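Local coordinates for putative polyphosphate kinase 2 family protein (PDB 3RHF) that probably transfers phosphate between polyphosphate and nucleotides, using a P-loop kinase-like alpha/beta/alpha fold, at residues K14-V19 and L261-G266; S93-A98 and I255-L260. All coordinates share one frame; numbering follows the deposited sequence.

Interaction 1: K14-V19 and L261-G266; sequences KSPAEV and LLDALG
An N-capped turn of helix near the start of the chain, residues 16-19, is pinned through its cap, Ser-15, to Asp-263 in the last turns of helix 250-266. Ser-15 OG donates to Asp-263 OD2 across 2.9 Å, and the hydroxyl meets the carboxylate oxygen nearly along its C-O axis. The same Ser-15 OG accepts from Ala-17 N at 3.1 Å, with an N-H...O angle of 149°, and this second bond makes Ser-15 the N-cap. Both bonds depend on OG standing anti to the backbone N of Ser-15 (chi1 174°), which brings the oxygen within hydrogen-bonding distance of Ala-17 N while still presenting it to the aspartate. The remaining contact is slight: Pro-16 CD, in the first residue of the helix, lies 4.0 Å from Asp-263 OD2, the proline ring crossing the aspartate side chain at about a right angle. Pro-16 also packs against the preceding turn of helix 250-266, at Gln-259 and Leu-260. Only 81 Å² is buried between the two segments, so the link is a local polar one and not a broad interface. The carboxylate is gripped at both oxygens, since OD1 accepts from Gln-259 NE2 one turn back on its own helix, and the two bonds together limit its rotation. With an alanine at Ser-15, Ala-17 N would probably lose its cap and Asp-263 OD2 its hydroxyl donor, leaving Pro-16 as the main remaining contact with helix 250-266. Donating to the carboxylate would probably make Ser-15 OG a better acceptor for the Ala-17 amide, so the two bonds may strengthen one another.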
ATOM      1  N   LYS A  14     -25.374   3.137  15.500  1.00 41.04           N
ATOM      2  CA  LYS A  14     -26.002   2.234  14.557  1.00 42.66           C
ATOM      3  C   LYS A  14     -25.012   1.949  13.405  1.00 40.47           C
ATOM      4  O   LYS A  14     -24.233   2.831  12.990  1.00 39.02           O
ATOM      5  CB  LYS A  14     -27.387   2.767  14.077  1.00 44.98           C
ATOM      6  N   SER A  15     -25.027   0.713  12.915  1.00 40.82           N
ATOM      7  CA  SER A  15     -24.130   0.296  11.852  1.00 39.64           C
ATOM      8  C   SER A  15     -24.371   1.048  10.538  1.00 37.62           C
ATOM      9  O   SER A  15     -25.500   1.203  10.109  1.00 37.72           O
ATOM     10  CB  SER A  15     -24.294  -1.194  11.578  1.00 42.35           C
ATOM     11  OG  SER A  15     -23.514  -1.526  10.441  1.00 44.95           O
ATOM     12  N   PRO A  16     -23.297   1.485   9.874  1.00 36.18           N
ATOM     13  CA  PRO A  16     -23.453   2.086   8.572  1.00 36.13           C
ATOM     14  C   PRO A  16     -23.965   1.130   7.493  1.00 38.07           C
ATOM     15  O   PRO A  16     -24.422   1.581   6.469  1.00 39.15           O
ATOM     16  CB  PRO A  16     -22.030   2.526   8.211  1.00 35.31           C
ATOM     17  CG  PRO A  16     -21.250   2.375   9.363  1.00 34.88           C
ATOM     18  CD  PRO A  16     -21.881   1.397  10.258  1.00 35.14           C
ATOM     19  N   ALA A  17     -23.884  -0.179   7.685  1.00 40.69           N
ATOM     20  CA  ALA A  17     -24.485  -1.087   6.706  1.00 42.55           C
ATOM     21  C   ALA A  17     -25.996  -0.829   6.675  1.00 43.36           C
ATOM     22  O   ALA A  17     -26.686  -1.218   5.741  1.00 45.05           O
ATOM     23  CB  ALA A  17     -24.180  -2.536   7.043  1.00 44.34           C
ATOM     24  N   GLU A  18     -26.491  -0.145   7.699  1.00 43.33           N
ATOM     25  CA  GLU A  18     -27.918   0.027   7.921  1.00 45.47           C
ATOM     26  C   GLU A  18     -28.330   1.425   7.551  1.00 43.13           C
ATOM     27  O   GLU A  18     -29.165   1.590   6.693  1.00 45.08           O
ATOM     28  CB  GLU A  18     -28.243  -0.301   9.390  1.00 48.09           C
ATOM     29  CG  GLU A  18     -29.613   0.124   9.959  1.00 53.69           C
ATOM     30  CD  GLU A  18     -29.751  -0.235  11.467  1.00 58.54           C
ATOM     31  OE1 GLU A  18     -29.469  -1.414  11.808  1.00 61.42           O
ATOM     32  OE2 GLU A  18     -30.101   0.659  12.287  1.00 57.56           O
ATOM     33  N   VAL A  19     -27.737   2.437   8.168  1.00 39.99           N
ATOM     34  CA  VAL A  19     -28.204   3.791   7.964  1.00 38.04           C
ATOM     35  C   VAL A  19     -27.745   4.339   6.618  1.00 37.12           C
ATOM     36  O   VAL A  19     -28.396   5.242   6.098  1.00 38.27           O
ATOM     37  CB  VAL A  19     -27.824   4.761   9.151  1.00 37.80           C
ATOM     38  CG1 VAL A  19     -28.503   4.302  10.443  1.00 39.33           C
ATOM     39  CG2 VAL A  19     -26.318   4.877   9.398  1.00 32.92           C
ATOM     40  N   LEU A 261     -16.151  -1.762   5.979  1.00 22.92           N
ATOM     41  CA  LEU A 261     -15.144  -2.797   5.806  1.00 23.14           C
ATOM     42  C   LEU A 261     -15.101  -3.789   6.926  1.00 22.65           C
ATOM     43  O   LEU A 261     -15.107  -4.976   6.673  1.00 21.94           O
ATOM     44  CB  LEU A 261     -13.776  -2.170   5.725  1.00 24.19           C
ATOM     45  CG  LEU A 261     -13.053  -2.199   4.413  1.00 28.49           C
ATOM     46  CD1 LEU A 261     -13.984  -2.029   3.198  1.00 32.50           C
ATOM     47  CD2 LEU A 261     -12.028  -1.088   4.453  1.00 30.21           C
ATOM     48  N   LEU A 262     -15.021  -3.300   8.162  1.00 23.84           N
ATOM     49  CA  LEU A 262     -14.921  -4.211   9.344  1.00 25.49           C
ATOM     50  C   LEU A 262     -16.164  -5.073   9.515  1.00 26.48           C
ATOM     51  O   LEU A 262     -16.048  -6.232   9.880  1.00 26.56           O
ATOM     52  CB  LEU A 262     -14.652  -3.458  10.667  1.00 25.35           C
ATOM     53  CG  LEU A 262     -13.321  -2.697  10.672  1.00 26.27           C
ATOM     54  CD1 LEU A 262     -13.350  -1.499  11.657  1.00 27.43           C
ATOM     55  CD2 LEU A 262     -12.132  -3.586  10.984  1.00 22.22           C
ATOM     56  N   ASP A 263     -17.341  -4.468   9.292  1.00 27.53           N
ATOM     57  CA  ASP A 263     -18.604  -5.163   9.455  1.00 28.44           C
ATOM     58  C   ASP A 263     -18.761  -6.221   8.334  1.00 27.55           C
ATOM     59  O   ASP A 263     -19.250  -7.295   8.590  1.00 28.45           O
ATOM     60  CB  ASP A 263     -19.762  -4.170   9.429  1.00 29.09           C
ATOM     61  CG  ASP A 263     -19.823  -3.230  10.694  1.00 33.79           C
ATOM     62  OD1 ASP A 263     -19.013  -3.332  11.670  1.00 35.72           O
ATOM     63  OD2 ASP A 263     -20.756  -2.373  10.707  1.00 40.14           O
ATOM     64  N   ALA A 264     -18.332  -5.904   7.110  1.00 25.98           N
ATOM     65  CA  ALA A 264     -18.302  -6.868   5.992  1.00 25.71           C
ATOM     66  C   ALA A 264     -17.346  -8.049   6.306  1.00 25.53           C
ATOM     67  O   ALA A 264     -17.694  -9.205   6.104  1.00 25.75           O
ATOM     68  CB  ALA A 264     -17.890  -6.180   4.700  1.00 24.21           C
ATOM     69  N   LEU A 265     -16.169  -7.733   6.823  1.00 24.86           N
ATOM     70  CA  LEU A 265     -15.203  -8.725   7.192  1.00 25.34           C
ATOM     71  C   LEU A 265     -15.637  -9.543   8.385  1.00 27.16           C
ATOM     72  O   LEU A 265     -15.332 -10.713   8.460  1.00 28.03           O
ATOM     73  CB  LEU A 265     -13.894  -8.058   7.521  1.00 24.32           C
ATOM     74  CG  LEU A 265     -13.105  -7.554   6.350  1.00 22.63           C
ATOM     75  CD1 LEU A 265     -12.052  -6.606   6.696  1.00 19.73           C
ATOM     76  CD2 LEU A 265     -12.505  -8.749   5.709  1.00 27.12           C
ATOM     77  N   GLY A 266     -16.338  -8.925   9.324  1.00 29.87           N
ATOM     78  CA  GLY A 266     -16.862  -9.617  10.520  1.00 31.79           C
ATOM     79  C   GLY A 266     -17.989 -10.576  10.169  1.00 33.90           C
ATOM     80  O   GLY A 266     -18.263 -11.525  10.890  1.00 35.75           O
TER

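Interaction 2: S93-A98 and I255-L260; sequences SHVVGA and IAVQQL
A buried helix-helix contact on one face of the central parallel sheet joins helix 88-98, through His-94 and Val-95, to helix 250-266, through Val-257 and Gln-258. In this P-loop-type alpha/beta/alpha sandwich the former helix follows strand 75-82 and the latter the edge strand 242-246. The short axes approach to 10.7 Å and run in broadly the same direction, crossing at -43°. That spacing is wide enough for a long polar side chain to reach across, and Gln-258 does so. Its chain is extended beyond CG, which carries the amide to the edge of the His-94 ring. Alongside this polar bridge lies an apolar one. Val-95 CG2 packs at 4.2 Å from Gln-258 CG, the two side chains running antiparallel past one another, and the same Val-95 CG2 lies 4.3 Å from Val-257 CG1. Val-257 in turn rests on Val-184 and Leu-186 of strand 179-187, so the valine pair occupies the side of the contact nearer the sheet. Helix 43-69 closes the polar side: Leu-50 touches both His-94 and Gln-258, and Asp-54 OD1 accepts a hydrogen bond from Gln-258 NE2. With both ends of the amide engaged, its rotation is fixed and its buried polar atoms are satisfied. Beyond helix 88-98, Ser-93 and Val-96 pack on Pro-101 of the second subunit, placing this helix between the chain's own interior and the dimer partner. The polar link itself is short but bent: His-94 ND1 donates to Gln-258 OE1 over 2.6 Å with an N-H...O angle of 134°, and the acceptor lies close to the plane of the ring, which is nearly coplanar with the amide.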
ATOM      1  N   SER A  93      -5.918   5.596   0.624  1.00 23.42           N
ATOM      2  CA  SER A  93      -4.642   5.601   1.308  1.00 24.07           C
ATOM      3  C   SER A  93      -4.763   5.225   2.742  1.00 25.53           C
ATOM      4  O   SER A  93      -3.860   4.587   3.309  1.00 27.08           O
ATOM      5  CB  SER A  93      -4.041   6.996   1.268  1.00 25.19           C
ATOM      6  OG  SER A  93      -2.763   7.062   1.861  1.00 23.88           O
ATOM      7  N   HIS A  94      -5.819   5.655   3.396  1.00 25.59           N
ATOM      8  CA  HIS A  94      -5.871   5.329   4.801  1.00 26.97           C
ATOM      9  C   HIS A  94      -6.157   3.807   5.014  1.00 27.31           C
ATOM     10  O   HIS A  94      -5.485   3.124   5.812  1.00 27.18           O
ATOM     11  CB  HIS A  94      -6.867   6.194   5.575  1.00 27.47           C
ATOM     12  CG  HIS A  94      -6.722   6.014   7.036  1.00 29.73           C
ATOM     13  ND1 HIS A  94      -7.327   4.971   7.706  1.00 32.08           N
ATOM     14  CD2 HIS A  94      -5.917   6.632   7.938  1.00 32.34           C
ATOM     15  CE1 HIS A  94      -6.935   4.984   8.976  1.00 32.75           C
ATOM     16  NE2 HIS A  94      -6.077   5.977   9.142  1.00 31.29           N
ATOM     17  N   VAL A  95      -7.150   3.299   4.286  1.00 27.00           N
ATOM     18  CA  VAL A  95      -7.595   1.923   4.396  1.00 26.67           C
ATOM     19  C   VAL A  95      -6.462   0.983   4.004  1.00 26.14           C
ATOM     20  O   VAL A  95      -6.138   0.050   4.694  1.00 26.56           O
ATOM     21  CB  VAL A  95      -8.791   1.668   3.461  1.00 27.65           C
ATOM     22  CG1 VAL A  95      -9.123   0.194   3.466  1.00 29.11           C
ATOM     23  CG2 VAL A  95     -10.028   2.523   3.876  1.00 27.30           C
ATOM     24  N   VAL A  96      -5.841   1.239   2.876  1.00 25.77           N
ATOM     25  CA  VAL A  96      -4.717   0.434   2.463  1.00 25.33           C
ATOM     26  C   VAL A  96      -3.579   0.453   3.458  1.00 25.67           C
ATOM     27  O   VAL A  96      -2.985  -0.596   3.770  1.00 27.35           O
ATOM     28  CB  VAL A  96      -4.262   0.863   1.062  1.00 25.57           C
ATOM     29  CG1 VAL A  96      -2.900   0.375   0.791  1.00 24.69           C
ATOM     30  CG2 VAL A  96      -5.283   0.347   0.025  1.00 22.87           C
ATOM     31  N   GLY A  97      -3.312   1.607   4.026  1.00 25.15           N
ATOM     32  CA  GLY A  97      -2.244   1.725   4.993  1.00 25.11           C
ATOM     33  C   GLY A  97      -2.494   1.090   6.319  1.00 25.26           C
ATOM     34  O   GLY A  97      -1.590   0.939   7.109  1.00 27.12           O
ATOM     35  N   ALA A  98      -3.728   0.760   6.623  1.00 25.83           N
ATOM     36  CA  ALA A  98      -4.019   0.043   7.867  1.00 25.53           C
ATOM     37  C   ALA A  98      -3.756  -1.419   7.619  1.00 26.04           C
ATOM     38  O   ALA A  98      -3.683  -2.175   8.575  1.00 26.96           O
ATOM     39  CB  ALA A  98      -5.458   0.233   8.304  1.00 24.65           C
ATOM     40  N   ILE A 255     -14.236   7.025   9.029  1.00 22.97           N
ATOM     41  CA  ILE A 255     -14.703   5.999   9.937  1.00 22.59           C
ATOM     42  C   ILE A 255     -15.920   5.252   9.415  1.00 22.66           C
ATOM     43  O   ILE A 255     -16.208   4.154   9.856  1.00 21.27           O
ATOM     44  CB  ILE A 255     -15.004   6.519  11.334  1.00 23.36           C
ATOM     45  CG1 ILE A 255     -16.038   7.674  11.298  1.00 24.37           C
ATOM     46  CG2 ILE A 255     -13.726   6.904  12.017  1.00 20.78           C
ATOM     47  CD1 ILE A 255     -16.512   8.116  12.697  1.00 21.37           C
ATOM     48  N   ALA A 256     -16.632   5.836   8.465  1.00 23.09           N
ATOM     49  CA  ALA A 256     -17.834   5.166   7.938  1.00 23.18           C
ATOM     50  C   ALA A 256     -17.365   4.112   6.931  1.00 22.38           C
ATOM     51  O   ALA A 256     -17.835   2.970   6.936  1.00 21.49           O
ATOM     52  CB  ALA A 256     -18.830   6.179   7.321  1.00 22.38           C
ATOM     53  N   VAL A 257     -16.395   4.493   6.107  1.00 22.38           N
ATOM     54  CA  VAL A 257     -15.822   3.552   5.180  1.00 22.10           C
ATOM     55  C   VAL A 257     -15.175   2.448   5.966  1.00 22.83           C
ATOM     56  O   VAL A 257     -15.468   1.260   5.745  1.00 22.49           O
ATOM     57  CB  VAL A 257     -14.876   4.184   4.155  1.00 22.22           C
ATOM     58  CG1 VAL A 257     -14.226   3.089   3.346  1.00 22.78           C
ATOM     59  CG2 VAL A 257     -15.652   5.067   3.168  1.00 19.23           C
ATOM     60  N   GLN A 258     -14.352   2.801   6.943  1.00 23.54           N
ATOM     61  CA  GLN A 258     -13.708   1.723   7.700  1.00 24.23           C
ATOM     62  C   GLN A 258     -14.666   0.789   8.409  1.00 23.09           C
ATOM     63  O   GLN A 258     -14.450  -0.429   8.400  1.00 22.56           O
ATOM     64  CB  GLN A 258     -12.554   2.199   8.623  1.00 25.12           C
ATOM     65  CG  GLN A 258     -11.260   2.024   7.848  1.00 28.38           C
ATOM     66  CD  GLN A 258      -9.999   2.445   8.545  1.00 34.90           C
ATOM     67  OE1 GLN A 258      -9.204   3.203   7.977  1.00 36.17           O
ATOM     68  NE2 GLN A 258      -9.756   1.905   9.751  1.00 39.85           N
ATOM     69  N   GLN A 259     -15.743   1.314   8.974  1.00 22.95           N
ATOM     70  CA  GLN A 259     -16.662   0.440   9.735  1.00 23.12           C
ATOM     71  C   GLN A 259     -17.401  -0.451   8.788  1.00 22.81           C
ATOM     72  O   GLN A 259     -17.708  -1.584   9.113  1.00 24.54           O
ATOM     73  CB  GLN A 259     -17.634   1.220  10.619  1.00 23.74           C
ATOM     74  CG  GLN A 259     -18.262   0.408  11.752  1.00 22.94           C
ATOM     75  CD  GLN A 259     -17.255  -0.079  12.769  1.00 24.02           C
ATOM     76  OE1 GLN A 259     -16.465   0.685  13.326  1.00 26.13           O
ATOM     77  NE2 GLN A 259     -17.277  -1.362  13.027  1.00 22.08           N
ATOM     78  N   LEU A 260     -17.627   0.024   7.577  1.00 23.21           N
ATOM     79  CA  LEU A 260     -18.272  -0.804   6.533  1.00 23.12           C
ATOM     80  C   LEU A 260     -17.444  -2.022   6.176  1.00 21.65           C
ATOM     81  O   LEU A 260     -17.971  -3.140   6.068  1.00 20.19           O
ATOM     82  CB  LEU A 260     -18.517   0.033   5.274  1.00 23.37           C
ATOM     83  CG  LEU A 260     -19.811   0.852   5.237  1.00 25.89           C
ATOM     84  CD1 LEU A 260     -19.797   1.676   3.978  1.00 23.82           C
ATOM     85  CD2 LEU A 260     -21.109   0.011   5.297  1.00 23.96           C
TER

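Overall arrangement
Both interactions use helix 250-266, interaction 2 on residues 255-260 and interaction 1 on the turns directly after them, and their centres lie 12 Å apart. Along the chain the order is 14-19, 93-98, 255-260, 261-266, so the partners of interaction 2 both fall between those of interaction 1. The two contacts also meet directly: Leu-261 packs against Val-95, and the backbone at Ala-17 lies against the Leu-260 side chain. One helix, packed on strands of the parallel sheet with helix 43-69 alongside, thus draws together the N-terminal segment and helix 88-98, joining the chain's beginning to the core of the kinase-like fold.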